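Local coordinates for protein extracellular serine protease (Aeromonas sobria, PDB 3WQB) that preferentially cleaves peptide bonds after paired basic residues, one of them lysine, as a secreted calcium-binding serine protease related to furin and a probable virulence factor, at residues 472-477 / 534-539; 402-407 / 539-544; 42-47 / 313-318. The protein carries 1 engineered substitution. All blocks are in the same frame, centred on the assembly; numbering follows the deposited sequence.

Interaction 1: residues 472-477 / 534-539; sequences VEAVQV and LSNKFY
The carbonyl oxygen of S535 is gripped twice, by V475 N across the strands at 3.2 Å and by a water that donates to it at 2.8 Å. With S535 N returning to V475 O, this makes V475 and S535 a hydrogen-bonded antiparallel pair in a beta sheet of the P-domain; Q476 and L534 form the next, non-hydrogen-bonded pair. The register then fails: strand 471-482 turns a corner at E473, where E473 and A474 make a classic bulge against L593, while strand 527-535 ends and the backbone leaves through a type I turn, N536 to Y539. The same water bridges the two segments here, donating also to E473 O and accepting from F538 N; a second water links E473 O to N536 OD1. On the face with V475 and S535, chi1 of -63° sets CG1 of V475 anti to the carbonyl carbon, leaving CG2 between the backbone N and that carbon, where it meets the F538 ring (3.7 Å to CD2). L493 and W547 pack alongside. At the bulge, CD1 of the Y539 ring lies 3.5 Å from E473 O, and Y539 OH bonds to D363. On the face with Q476, L534 CD1 touches both Q476 CG and A474 CB, each at 4.0 Å.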
ATOM      1  N   VAL A 472      14.069  15.900  -8.782  1.00 11.27           N
ATOM      2  CA  VAL A 472      13.625  14.786  -7.957  1.00 11.50           C
ATOM      3  C   VAL A 472      12.177  14.413  -8.251  1.00 11.47           C
ATOM      4  O   VAL A 472      11.316  15.282  -8.439  1.00 11.89           O
ATOM      5  CB  VAL A 472      13.747  15.123  -6.449  1.00 11.34           C
ATOM      6  CG1 VAL A 472      13.218  13.977  -5.590  1.00 13.07           C
ATOM      7  CG2 VAL A 472      15.184  15.443  -6.066  1.00 12.50           C
ATOM      8  N   GLU A 473      11.915  13.114  -8.301  1.00 11.37           N
ATOM      9  CA  GLU A 473      10.545  12.621  -8.200  1.00 12.20           C
ATOM     10  C   GLU A 473      10.361  12.007  -6.819  1.00 11.84           C
ATOM     11  O   GLU A 473       9.518  12.463  -6.039  1.00 12.75           O
ATOM     12  CB  GLU A 473      10.219  11.639  -9.329  1.00 12.72           C
ATOM     13  CG  GLU A 473      10.162  12.325 -10.697  1.00 13.63           C
ATOM     14  CD  GLU A 473      10.323  11.378 -11.871  1.00 14.70           C
ATOM     15  OE1 GLU A 473       9.721  10.281 -11.870  1.00 15.11           O
ATOM     16  OE2 GLU A 473      11.044  11.750 -12.815  1.00 15.78           O
ATOM     17  N   ALA A 474      11.164  10.992  -6.494  1.00 10.90           N
ATOM     18  CA  ALA A 474      11.082  10.368  -5.182  1.00 10.80           C
ATOM     19  C   ALA A 474      12.479  10.081  -4.685  1.00 10.77           C
ATOM     20  O   ALA A 474      13.436  10.030  -5.472  1.00 11.06           O
ATOM     21  CB  ALA A 474      10.256   9.080  -5.243  1.00 11.52           C
ATOM     22  N   VAL A 475      12.597   9.928  -3.371  1.00 10.29           N
ATOM     23  CA  VAL A 475      13.838   9.452  -2.769  1.00 11.12           C
ATOM     24  C   VAL A 475      13.578   8.205  -1.938  1.00 10.97           C
ATOM     25  O   VAL A 475      12.570   8.119  -1.216  1.00 10.83           O
ATOM     26  CB  VAL A 475      14.576  10.535  -1.910  1.00 12.06           C
ATOM     27  CG1 VAL A 475      14.998  11.712  -2.769  1.00 13.35           C
ATOM     28  CG2 VAL A 475      13.729  11.012  -0.756  1.00 13.52           C
ATOM     29  N   GLN A 476      14.491   7.247  -2.044  1.00 11.06           N
ATOM     30  CA  GLN A 476      14.500   6.075  -1.191  1.00 11.19           C
ATOM     31  C   GLN A 476      15.696   6.147  -0.273  1.00 11.60           C
ATOM     32  O   GLN A 476      16.774   6.619  -0.663  1.00 12.01           O
ATOM     33  CB  GLN A 476      14.581   4.793  -2.012  1.00 11.63           C
ATOM     34  CG  GLN A 476      13.360   4.531  -2.876  1.00 11.14           C
ATOM     35  CD  GLN A 476      13.593   3.412  -3.858  1.00 12.55           C
ATOM     36  OE1 GLN A 476      14.616   3.389  -4.543  1.00 13.14           O
ATOM     37  NE2 GLN A 476      12.639   2.487  -3.953  1.00 12.68           N
ATOM     38  N   VAL A 477      15.487   5.679   0.950  1.00 12.02           N
ATOM     39  CA  VAL A 477      16.535   5.598   1.956  1.00 13.21           C
ATOM     40  C   VAL A 477      16.505   4.201   2.564  1.00 13.12           C
ATOM     41  O   VAL A 477      15.427   3.653   2.827  1.00 14.85           O
ATOM     42  CB  VAL A 477      16.329   6.684   3.055  1.00 13.99           C
ATOM     43  CG1 VAL A 477      17.141   6.424   4.297  1.00 16.05           C
ATOM     44  CG2 VAL A 477      16.662   8.061   2.520  1.00 14.03           C
ATOM     45  N   LEU A 534      10.486   5.560   1.704  1.00  9.24           N
ATOM     46  CA  LEU A 534      10.407   6.454   0.554  1.00  9.39           C
ATOM     47  C   LEU A 534       9.748   7.768   0.963  1.00  9.07           C
ATOM     48  O   LEU A 534       8.867   7.785   1.826  1.00  9.04           O
ATOM     49  CB  LEU A 534       9.640   5.777  -0.590  1.00  9.46           C
ATOM     50  CG  LEU A 534       9.459   6.615  -1.862  1.00  9.26           C
ATOM     51  CD1 LEU A 534       9.579   5.758  -3.097  1.00 11.32           C
ATOM     52  CD2 LEU A 534       8.132   7.381  -1.881  1.00  9.81           C
ATOM     53  N   SER A 535      10.188   8.866   0.357  1.00  8.62           N
ATOM     54  CA  SER A 535       9.482  10.131   0.501  1.00  9.15           C
ATOM     55  C   SER A 535       9.135  10.746  -0.842  1.00  9.22           C
ATOM     56  O   SER A 535       9.960  10.777  -1.770  1.00  9.38           O
ATOM     57  CB  SER A 535      10.285  11.136   1.316  1.00  9.38           C
ATOM     58  OG  SER A 535       9.606  12.375   1.335  1.00 10.01           O
ATOM     59  N   ASN A 536       7.911  11.262  -0.919  1.00  9.21           N
ATOM     60  CA  ASN A 536       7.431  12.026  -2.061  1.00  9.29           C
ATOM     61  C   ASN A 536       7.548  13.539  -1.862  1.00  9.40           C
ATOM     62  O   ASN A 536       7.241  14.321  -2.773  1.00  9.70           O
ATOM     63  CB  ASN A 536       5.978  11.659  -2.351  1.00  9.37           C
ATOM     64  CG  ASN A 536       5.830  10.250  -2.875  1.00  8.92           C
ATOM     65  OD1 ASN A 536       6.572   9.841  -3.773  1.00 10.33           O
ATOM     66  ND2 ASN A 536       4.856   9.505  -2.342  1.00  9.96           N
ATOM     67  N   LYS A 537       7.958  13.952  -0.660  1.00  9.34           N
ATOM     68  CA  LYS A 537       7.951  15.366  -0.281  1.00  9.68           C
ATOM     69  C   LYS A 537       8.773  16.282  -1.179  1.00  9.75           C
ATOM     70  O   LYS A 537       8.490  17.483  -1.265  1.00  9.63           O
ATOM     71  CB  LYS A 537       8.405  15.494   1.175  1.00  9.87           C
ATOM     72  CG  LYS A 537       8.620  16.907   1.683  1.00  9.97           C
ATOM     73  CD  LYS A 537       7.314  17.700   1.750  1.00 10.12           C
ATOM     74  CE  LYS A 537       7.547  19.104   2.292  1.00 11.50           C
ATOM     75  NZ  LYS A 537       7.969  19.109   3.719  1.00 13.67           N
ATOM     76  N   PHE A 538       9.783  15.718  -1.835  1.00  9.88           N
ATOM     77  CA  PHE A 538      10.777  16.516  -2.552  1.00 10.28           C
ATOM     78  C   PHE A 538      10.495  16.641  -4.048  1.00 10.31           C
ATOM     79  O   PHE A 538      11.324  17.127  -4.810  1.00 10.62           O
ATOM     80  CB  PHE A 538      12.175  15.947  -2.296  1.00 10.38           C
ATOM     81  CG  PHE A 538      12.466  15.732  -0.846  1.00  9.99           C
ATOM     82  CD1 PHE A 538      12.748  16.805  -0.016  1.00 10.98           C
ATOM     83  CD2 PHE A 538      12.454  14.447  -0.301  1.00 10.28           C
ATOM     84  CE1 PHE A 538      13.010  16.609   1.338  1.00 11.03           C
ATOM     85  CE2 PHE A 538      12.716  14.240   1.057  1.00 11.60           C
ATOM     86  CZ  PHE A 538      12.999  15.326   1.870  1.00 11.44           C
ATOM     87  N   TYR A 539       9.305  16.217  -4.462  1.00  9.66           N
ATOM     88  CA  TYR A 539       8.929  16.206  -5.867  1.00 10.39           C
ATOM     89  C   TYR A 539       9.147  17.562  -6.522  1.00 10.79           C
ATOM     90  O   TYR A 539       8.567  18.572  -6.107  1.00 11.47           O
ATOM     91  CB  TYR A 539       7.462  15.794  -5.986  1.00 10.59           C
ATOM     92  CG  TYR A 539       7.022  15.441  -7.385  1.00 10.48           C
ATOM     93  CD1 TYR A 539       7.034  14.119  -7.818  1.00 11.74           C
ATOM     94  CD2 TYR A 539       6.599  16.431  -8.283  1.00 12.36           C
ATOM     95  CE1 TYR A 539       6.630  13.787  -9.105  1.00 12.10           C
ATOM     96  CE2 TYR A 539       6.192  16.103  -9.580  1.00 12.24           C
ATOM     97  CZ  TYR A 539       6.203  14.779  -9.977  1.00 11.51           C
ATOM     98  OH  TYR A 539       5.808  14.437 -11.248  1.00 13.86           O
TER
HETATM   99  O   HOH W   1      10.463  13.180  -3.173  1.00 10.59           O
HETATM  100  O   HOH W   2       6.982  11.193  -6.035  1.00 16.15           O

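Interaction 2: residues 402-407 / 539-544; sequences NAAGMW and YGESAQ
N402 and A403 donate the two hydrogen bonds that join the 402-407 loop to the 539-544 loop of the P-domain. N402 ND2 reaches Y539 O at 2.9 Å, tilted from the plane of that carbonyl, and also donates to K537 O. A403 N points almost straight at E541 OE2 (2.9 Å, 170° at the hydrogen), meeting the carboxylate on its anti side. The N402 and E541 side chains run antiparallel past one another, amide and carboxylate planes 62° apart.

Within the 402-407 loop, a type I turn runs from N402 to G405. CG of N402 lies between the backbone N and the carbonyl carbon (chi1 76°), and OD1 is turned back over its own turn. There A404 N, in an Asx turn, and M406 N approach OD1 from opposite faces of the amide plane, which fixes the amide while ND2 serves the other segment.

Van der Waals contacts complete the interface. A404 CB rests on the backbone of G540, 3.4 Å from its C. M406 CG lies 3.5 Å from Y539 O; bends at chi2 and chi3 then bring CE to the Y539 ring, 4.1 Å from CD2. M406 also packs on A366 and R367 of helix 358-368.

E541 also accepts from T499 on OE2 and bonds to S495 through OE1, so its buried carboxylate has several polar partners, which probably helps it stay ionised. The two hydrogen bonds across the junction thus both pair a side-chain group with backbone.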
ATOM      1  N   ASN A 402       6.971  22.377  -0.649  1.00 11.38           N
ATOM      2  CA  ASN A 402       8.400  22.164  -0.897  1.00 11.79           C
ATOM      3  C   ASN A 402       9.024  23.299  -1.721  1.00 12.26           C
ATOM      4  O   ASN A 402       8.336  24.253  -2.087  1.00 12.24           O
ATOM      5  CB  ASN A 402       8.696  20.761  -1.463  1.00 11.38           C
ATOM      6  CG  ASN A 402       8.329  20.597  -2.937  1.00 10.62           C
ATOM      7  OD1 ASN A 402       8.135  21.567  -3.684  1.00 11.66           O
ATOM      8  ND2 ASN A 402       8.255  19.341  -3.369  1.00 10.10           N
ATOM      9  N   ALA A 403      10.318  23.200  -2.009  1.00 12.87           N
ATOM     10  CA  ALA A 403      11.020  24.323  -2.642  1.00 13.71           C
ATOM     11  C   ALA A 403      10.650  24.515  -4.109  1.00 14.27           C
ATOM     12  O   ALA A 403      10.949  25.568  -4.696  1.00 16.16           O
ATOM     13  CB  ALA A 403      12.522  24.177  -2.492  1.00 13.88           C
ATOM     14  N   ALA A 404       9.982  23.519  -4.687  1.00 14.49           N
ATOM     15  CA  ALA A 404       9.518  23.584  -6.065  1.00 14.11           C
ATOM     16  C   ALA A 404       8.049  24.004  -6.119  1.00 13.98           C
ATOM     17  O   ALA A 404       7.448  24.018  -7.187  1.00 15.33           O
ATOM     18  CB  ALA A 404       9.715  22.240  -6.752  1.00 14.38           C
ATOM     19  N   GLY A 405       7.468  24.323  -4.965  1.00 13.19           N
ATOM     20  CA  GLY A 405       6.107  24.847  -4.926  1.00 12.94           C
ATOM     21  C   GLY A 405       5.016  23.800  -4.766  1.00 12.44           C
ATOM     22  O   GLY A 405       3.830  24.127  -4.816  1.00 14.06           O
ATOM     23  N   MET A 406       5.417  22.547  -4.578  1.00 12.11           N
ATOM     24  CA  MET A 406       4.466  21.444  -4.424  1.00 12.55           C
ATOM     25  C   MET A 406       4.025  21.304  -2.969  1.00 12.00           C
ATOM     26  O   MET A 406       4.859  21.166  -2.066  1.00 11.92           O
ATOM     27  CB  MET A 406       5.090  20.121  -4.884  1.00 13.16           C
ATOM     28  CG  MET A 406       5.424  20.033  -6.362  1.00 15.13           C
ATOM     29  SD  MET A 406       3.998  19.971  -7.462  1.00 18.42           S
ATOM     30  CE  MET A 406       3.262  18.391  -7.035  1.00 18.34           C
ATOM     31  N   TRP A 407       2.716  21.322  -2.754  1.00 10.88           N
ATOM     32  CA  TRP A 407       2.146  21.067  -1.442  1.00 10.81           C
ATOM     33  C   TRP A 407       2.112  19.571  -1.194  1.00 10.62           C
ATOM     34  O   TRP A 407       1.714  18.792  -2.066  1.00 11.32           O
ATOM     35  CB  TRP A 407       0.726  21.616  -1.356  1.00 11.46           C
ATOM     36  CG  TRP A 407       0.671  23.101  -1.179  1.00 13.37           C
ATOM     37  CD1 TRP A 407       0.461  24.038  -2.148  1.00 15.57           C
ATOM     38  CD2 TRP A 407       0.813  23.816   0.051  1.00 14.23           C
ATOM     39  NE1 TRP A 407       0.467  25.297  -1.598  1.00 17.03           N
ATOM     40  CE2 TRP A 407       0.675  25.192  -0.248  1.00 15.79           C
ATOM     41  CE3 TRP A 407       1.040  23.429   1.380  1.00 15.05           C
ATOM     42  CZ2 TRP A 407       0.770  26.186   0.736  1.00 16.58           C
ATOM     43  CZ3 TRP A 407       1.122  24.414   2.355  1.00 14.97           C
ATOM     44  CH2 TRP A 407       0.982  25.778   2.027  1.00 15.89           C
ATOM     45  N   TYR A 539       9.305  16.217  -4.462  1.00  9.66           N
ATOM     46  CA  TYR A 539       8.929  16.206  -5.867  1.00 10.39           C
ATOM     47  C   TYR A 539       9.147  17.562  -6.522  1.00 10.79           C
ATOM     48  O   TYR A 539       8.567  18.572  -6.107  1.00 11.47           O
ATOM     49  CB  TYR A 539       7.462  15.794  -5.986  1.00 10.59           C
ATOM     50  CG  TYR A 539       7.022  15.441  -7.385  1.00 10.48           C
ATOM     51  CD1 TYR A 539       7.034  14.119  -7.818  1.00 11.74           C
ATOM     52  CD2 TYR A 539       6.599  16.431  -8.283  1.00 12.36           C
ATOM     53  CE1 TYR A 539       6.630  13.787  -9.105  1.00 12.10           C
ATOM     54  CE2 TYR A 539       6.192  16.103  -9.580  1.00 12.24           C
ATOM     55  CZ  TYR A 539       6.203  14.779  -9.977  1.00 11.51           C
ATOM     56  OH  TYR A 539       5.808  14.437 -11.248  1.00 13.86           O
ATOM     57  N   GLY A 540       9.970  17.568  -7.571  1.00 11.17           N
ATOM     58  CA  GLY A 540      10.219  18.778  -8.340  1.00 11.46           C
ATOM     59  C   GLY A 540      11.474  19.542  -7.951  1.00 11.96           C
ATOM     60  O   GLY A 540      11.921  20.407  -8.695  1.00 12.88           O
ATOM     61  N   GLU A 541      12.021  19.257  -6.771  1.00 11.48           N
ATOM     62  CA  GLU A 541      13.236  19.935  -6.297  1.00 11.80           C
ATOM     63  C   GLU A 541      14.483  19.476  -7.055  1.00 12.08           C
ATOM     64  O   GLU A 541      14.498  18.400  -7.649  1.00 12.01           O
ATOM     65  CB  GLU A 541      13.443  19.674  -4.797  1.00 11.63           C
ATOM     66  CG  GLU A 541      12.415  20.349  -3.906  1.00 12.66           C
ATOM     67  CD  GLU A 541      12.774  20.349  -2.435  1.00 12.41           C
ATOM     68  OE1 GLU A 541      13.861  19.857  -2.049  1.00 12.46           O
ATOM     69  OE2 GLU A 541      11.944  20.845  -1.649  1.00 13.07           O
ATOM     70  N   SER A 542      15.537  20.291  -7.008  1.00 13.10           N
ATOM     71  CA  SER A 542      16.839  19.892  -7.513  1.00 13.95           C
ATOM     72  C   SER A 542      17.510  18.954  -6.511  1.00 13.29           C
ATOM     73  O   SER A 542      17.503  19.211  -5.301  1.00 13.92           O
ATOM     74  CB  SER A 542      17.720  21.112  -7.759  1.00 14.67           C
ATOM     75  OG  SER A 542      19.049  20.710  -8.067  1.00 17.65           O
ATOM     76  N   ALA A 543      18.090  17.871  -7.014  1.00 13.31           N
ATOM     77  CA  ALA A 543      18.766  16.883  -6.177  1.00 13.44           C
ATOM     78  C   ALA A 543      20.171  17.295  -5.746  1.00 13.55           C
ATOM     79  O   ALA A 543      20.714  16.736  -4.800  1.00 13.54           O
ATOM     80  CB  ALA A 543      18.830  15.541  -6.898  1.00 13.21           C
ATOM     81  N   GLN A 544      20.758  18.268  -6.440  1.00 13.99           N
ATOM     82  CA  GLN A 544      22.178  18.573  -6.273  1.00 14.52           C
ATOM     83  C   GLN A 544      22.467  19.253  -4.949  1.00 14.21           C
ATOM     84  O   GLN A 544      21.861  20.268  -4.615  1.00 14.83           O
ATOM     85  CB  GLN A 544      22.660  19.432  -7.434  1.00 15.20           C
ATOM     86  CG  GLN A 544      24.159  19.630  -7.498  1.00 17.76           C
ATOM     87  CD  GLN A 544      24.551  20.429  -8.720  1.00 20.84           C
ATOM     88  OE1 GLN A 544      24.255  21.618  -8.813  1.00 23.80           O
ATOM     89  NE2 GLN A 544      25.191  19.770  -9.677  1.00 22.91           N
TER

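Interaction 3: residues 42-47 / 313-318; sequences GQDGFS and TNRLHG
With chi1 at 62°, D44 holds CG between its backbone N and carbonyl carbon, and R315, with NE bent back at chi3 (-49°), presents its guanidinium to the carboxylate. NH1 and NH2 grip D44 end-on in a salt bridge, NH2 lying 3.1 Å from OD2 and 3.2 Å from OD1, with the two planes 57° apart; NH1 also donates to OD2, from above the carboxylate plane. D44 OD1 takes F46 N too, in an Asx turn, from the same face as NH2, and Q34 is a further partner. NH1 donates as well to S47 O at 2.9 Å, from above that carbonyl's plane. F46 CA lies over one face of the R315 guanidinium, offset toward the rim of that group.

The backbones meet where R315 N gives F46 O a nearly straight bond of 2.9 Å. Beside it N314 ND2 donates to G45 O at 3.1 Å, and to G287 O, while N314 OD1 takes L316 N in a second Asx turn. The F46 ring meets L316: L316 CB lies over one face as a CH-pi contact, 4.1 Å from the ring centre, and V294 touches both side chains.

Two tight turns thus meet, type I' from D44 to S47 and type I from N314 to H317, each holding an Asx turn. They join an N-terminal loop of the subtilisin domain to the loop around its second calcium site, where the L316 side chain comes about 5 Å from that of the ligand N306.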
ATOM      1  N   GLY A  42     -23.435  15.348  -0.118  1.00 13.60           N
ATOM      2  CA  GLY A  42     -23.809  15.271   1.296  1.00 13.47           C
ATOM      3  C   GLY A  42     -24.762  14.124   1.584  1.00 13.20           C
ATOM      4  O   GLY A  42     -25.390  14.093   2.650  1.00 14.17           O
ATOM      5  N   GLN A  43     -24.846  13.166   0.657  1.00 13.17           N
ATOM      6  CA  GLN A  43     -25.745  12.015   0.802  1.00 13.03           C
ATOM      7  C   GLN A  43     -25.160  10.988   1.772  1.00 13.07           C
ATOM      8  O   GLN A  43     -23.947  10.949   2.007  1.00 12.62           O
ATOM      9  CB  GLN A  43     -26.090  11.384  -0.556  1.00 13.27           C
ATOM     10  CG  GLN A  43     -24.959  10.602  -1.228  1.00 13.31           C
ATOM     11  CD  GLN A  43     -24.059  11.463  -2.093  1.00 11.96           C
ATOM     12  OE1 GLN A  43     -23.349  12.346  -1.594  1.00 12.91           O
ATOM     13  NE2 GLN A  43     -24.046  11.185  -3.400  1.00 12.70           N
ATOM     14  N   ASP A  44     -26.023  10.153   2.334  1.00 13.04           N
ATOM     15  CA  ASP A  44     -25.600   9.277   3.418  1.00 12.73           C
ATOM     16  C   ASP A  44     -25.023   7.922   2.997  1.00 12.34           C
ATOM     17  O   ASP A  44     -24.492   7.202   3.841  1.00 12.68           O
ATOM     18  CB  ASP A  44     -26.704   9.125   4.489  1.00 13.10           C
ATOM     19  CG  ASP A  44     -27.991   8.486   3.959  1.00 14.57           C
ATOM     20  OD1 ASP A  44     -27.965   7.836   2.890  1.00 15.23           O
ATOM     21  OD2 ASP A  44     -29.031   8.637   4.652  1.00 16.53           O
ATOM     22  N   GLY A  45     -25.090   7.581   1.707  1.00 12.09           N
ATOM     23  CA  GLY A  45     -24.653   6.243   1.269  1.00 12.17           C
ATOM     24  C   GLY A  45     -25.361   5.099   1.992  1.00 12.08           C
ATOM     25  O   GLY A  45     -24.800   4.005   2.144  1.00 12.59           O
ATOM     26  N   PHE A  46     -26.601   5.361   2.426  1.00 12.39           N
ATOM     27  CA  PHE A  46     -27.436   4.423   3.205  1.00 12.39           C
ATOM     28  C   PHE A  46     -27.006   4.254   4.665  1.00 12.55           C
ATOM     29  O   PHE A  46     -27.557   3.424   5.397  1.00 13.44           O
ATOM     30  CB  PHE A  46     -27.610   3.068   2.509  1.00 12.32           C
ATOM     31  CG  PHE A  46     -28.136   3.163   1.103  1.00 12.14           C
ATOM     32  CD1 PHE A  46     -29.466   3.512   0.858  1.00 12.75           C
ATOM     33  CD2 PHE A  46     -27.306   2.880   0.017  1.00 11.82           C
ATOM     34  CE1 PHE A  46     -29.956   3.575  -0.443  1.00 13.33           C
ATOM     35  CE2 PHE A  46     -27.788   2.944  -1.293  1.00 13.21           C
ATOM     36  CZ  PHE A  46     -29.122   3.297  -1.525  1.00 12.06           C
ATOM     37  N   SER A  47     -26.033   5.055   5.090  1.00 12.90           N
ATOM     38  CA  SER A  47     -25.634   5.118   6.490  1.00 13.43           C
ATOM     39  C   SER A  47     -26.498   6.143   7.220  1.00 14.00           C
ATOM     40  O   SER A  47     -27.370   6.773   6.617  1.00 13.86           O
ATOM     41  CB  SER A  47     -24.153   5.486   6.609  1.00 13.34           C
ATOM     42  OG  SER A  47     -23.960   6.888   6.542  1.00 13.20           O
ATOM     43  N   THR A 313     -26.427  -2.256   9.816  1.00 15.12           N
ATOM     44  CA  THR A 313     -27.284  -1.078   9.952  1.00 14.96           C
ATOM     45  C   THR A 313     -27.308  -0.230   8.672  1.00 14.20           C
ATOM     46  O   THR A 313     -28.122   0.675   8.539  1.00 14.89           O
ATOM     47  CB  THR A 313     -26.904  -0.185  11.153  1.00 15.08           C
ATOM     48  OG1 THR A 313     -25.613   0.395  10.938  1.00 16.26           O
ATOM     49  CG2 THR A 313     -26.911  -0.978  12.471  1.00 15.61           C
ATOM     50  N   ASN A 314     -26.421  -0.522   7.721  1.00 13.89           N
ATOM     51  CA  ASN A 314     -26.534   0.114   6.417  1.00 13.28           C
ATOM     52  C   ASN A 314     -27.869  -0.253   5.766  1.00 13.29           C
ATOM     53  O   ASN A 314     -28.199  -1.435   5.662  1.00 13.69           O
ATOM     54  CB  ASN A 314     -25.365  -0.256   5.516  1.00 12.96           C
ATOM     55  CG  ASN A 314     -25.395   0.511   4.227  1.00 12.56           C
ATOM     56  OD1 ASN A 314     -26.133   0.161   3.301  1.00 12.66           O
ATOM     57  ND2 ASN A 314     -24.639   1.605   4.170  1.00 12.15           N
ATOM     58  N   ARG A 315     -28.633   0.754   5.344  1.00 13.10           N
ATOM     59  CA  ARG A 315     -30.006   0.495   4.883  1.00 13.14           C
ATOM     60  C   ARG A 315     -30.118  -0.267   3.563  1.00 13.18           C
ATOM     61  O   ARG A 315     -31.187  -0.797   3.243  1.00 14.04           O
ATOM     62  CB  ARG A 315     -30.822   1.791   4.804  1.00 13.35           C
ATOM     63  CG  ARG A 315     -30.912   2.557   6.118  1.00 14.95           C
ATOM     64  CD  ARG A 315     -31.899   3.733   6.027  1.00 16.80           C
ATOM     65  NE  ARG A 315     -31.665   4.571   4.846  1.00 18.10           N
ATOM     66  CZ  ARG A 315     -30.750   5.539   4.762  1.00 18.52           C
ATOM     67  NH1 ARG A 315     -29.979   5.838   5.801  1.00 17.82           N
ATOM     68  NH2 ARG A 315     -30.611   6.223   3.635  1.00 19.71           N
ATOM     69  N   LEU A 316     -29.033  -0.332   2.794  1.00 12.94           N
ATOM     70  CA  LEU A 316     -29.059  -1.066   1.541  1.00 12.79           C
ATOM     71  C   LEU A 316     -29.116  -2.575   1.767  1.00 12.83           C
ATOM     72  O   LEU A 316     -29.575  -3.315   0.901  1.00 13.51           O
ATOM     73  CB  LEU A 316     -27.841  -0.693   0.690  1.00 12.16           C
ATOM     74  CG  LEU A 316     -27.647  -1.372  -0.673  1.00 12.28           C
ATOM     75  CD1 LEU A 316     -28.812  -1.064  -1.595  1.00 13.66           C
ATOM     76  CD2 LEU A 316     -26.339  -0.939  -1.301  1.00 13.74           C
ATOM     77  N   HIS A 317     -28.633  -3.027   2.919  1.00 13.01           N
ATOM     78  CA  HIS A 317     -28.494  -4.462   3.181  1.00 13.28           C
ATOM     79  C   HIS A 317     -29.816  -5.109   3.560  1.00 14.13           C
ATOM     80  O   HIS A 317     -30.620  -4.511   4.264  1.00 14.38           O
ATOM     81  CB  HIS A 317     -27.458  -4.693   4.282  1.00 12.84           C
ATOM     82  CG  HIS A 317     -26.049  -4.380   3.865  1.00 11.82           C
ATOM     83  ND1 HIS A 317     -24.999  -5.218   4.163  1.00 12.30           N
ATOM     84  CD2 HIS A 317     -25.516  -3.328   3.193  1.00 12.48           C
ATOM     85  CE1 HIS A 317     -23.877  -4.701   3.689  1.00 11.68           C
ATOM     86  NE2 HIS A 317     -24.163  -3.553   3.098  1.00 11.57           N
ATOM     87  N   GLY A 318     -30.030  -6.330   3.074  1.00 14.82           N
ATOM     88  CA  GLY A 318     -31.262  -7.079   3.358  1.00 15.93           C
ATOM     89  C   GLY A 318     -32.503  -6.258   3.082  1.00 16.41           C
ATOM     90  O   GLY A 318     -33.462  -6.266   3.872  1.00 17.10           O
TER

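Interactions 1 and 2 are neighbours, their centres 10 Å apart, and they share Y539; V472 probably hydrogen-bonds through N and O to E541 and G540, continuing one contact into the other. Along the chain interaction 3 closes first, and the span between the segments of interaction 1 falls within that of interaction 2. Interaction 1 pairs strands 471-482 and 527-535 inside the P-domain; together with interaction 2 it holds the 534-544 region against strand 471-482 and the 402-407 loop. Interaction 3 lies across the chain's middle, its centre about 40 Å from that of interaction 1 and 43 Å from that of interaction 2, and joins two loops of the subtilisin domain near its second calcium site.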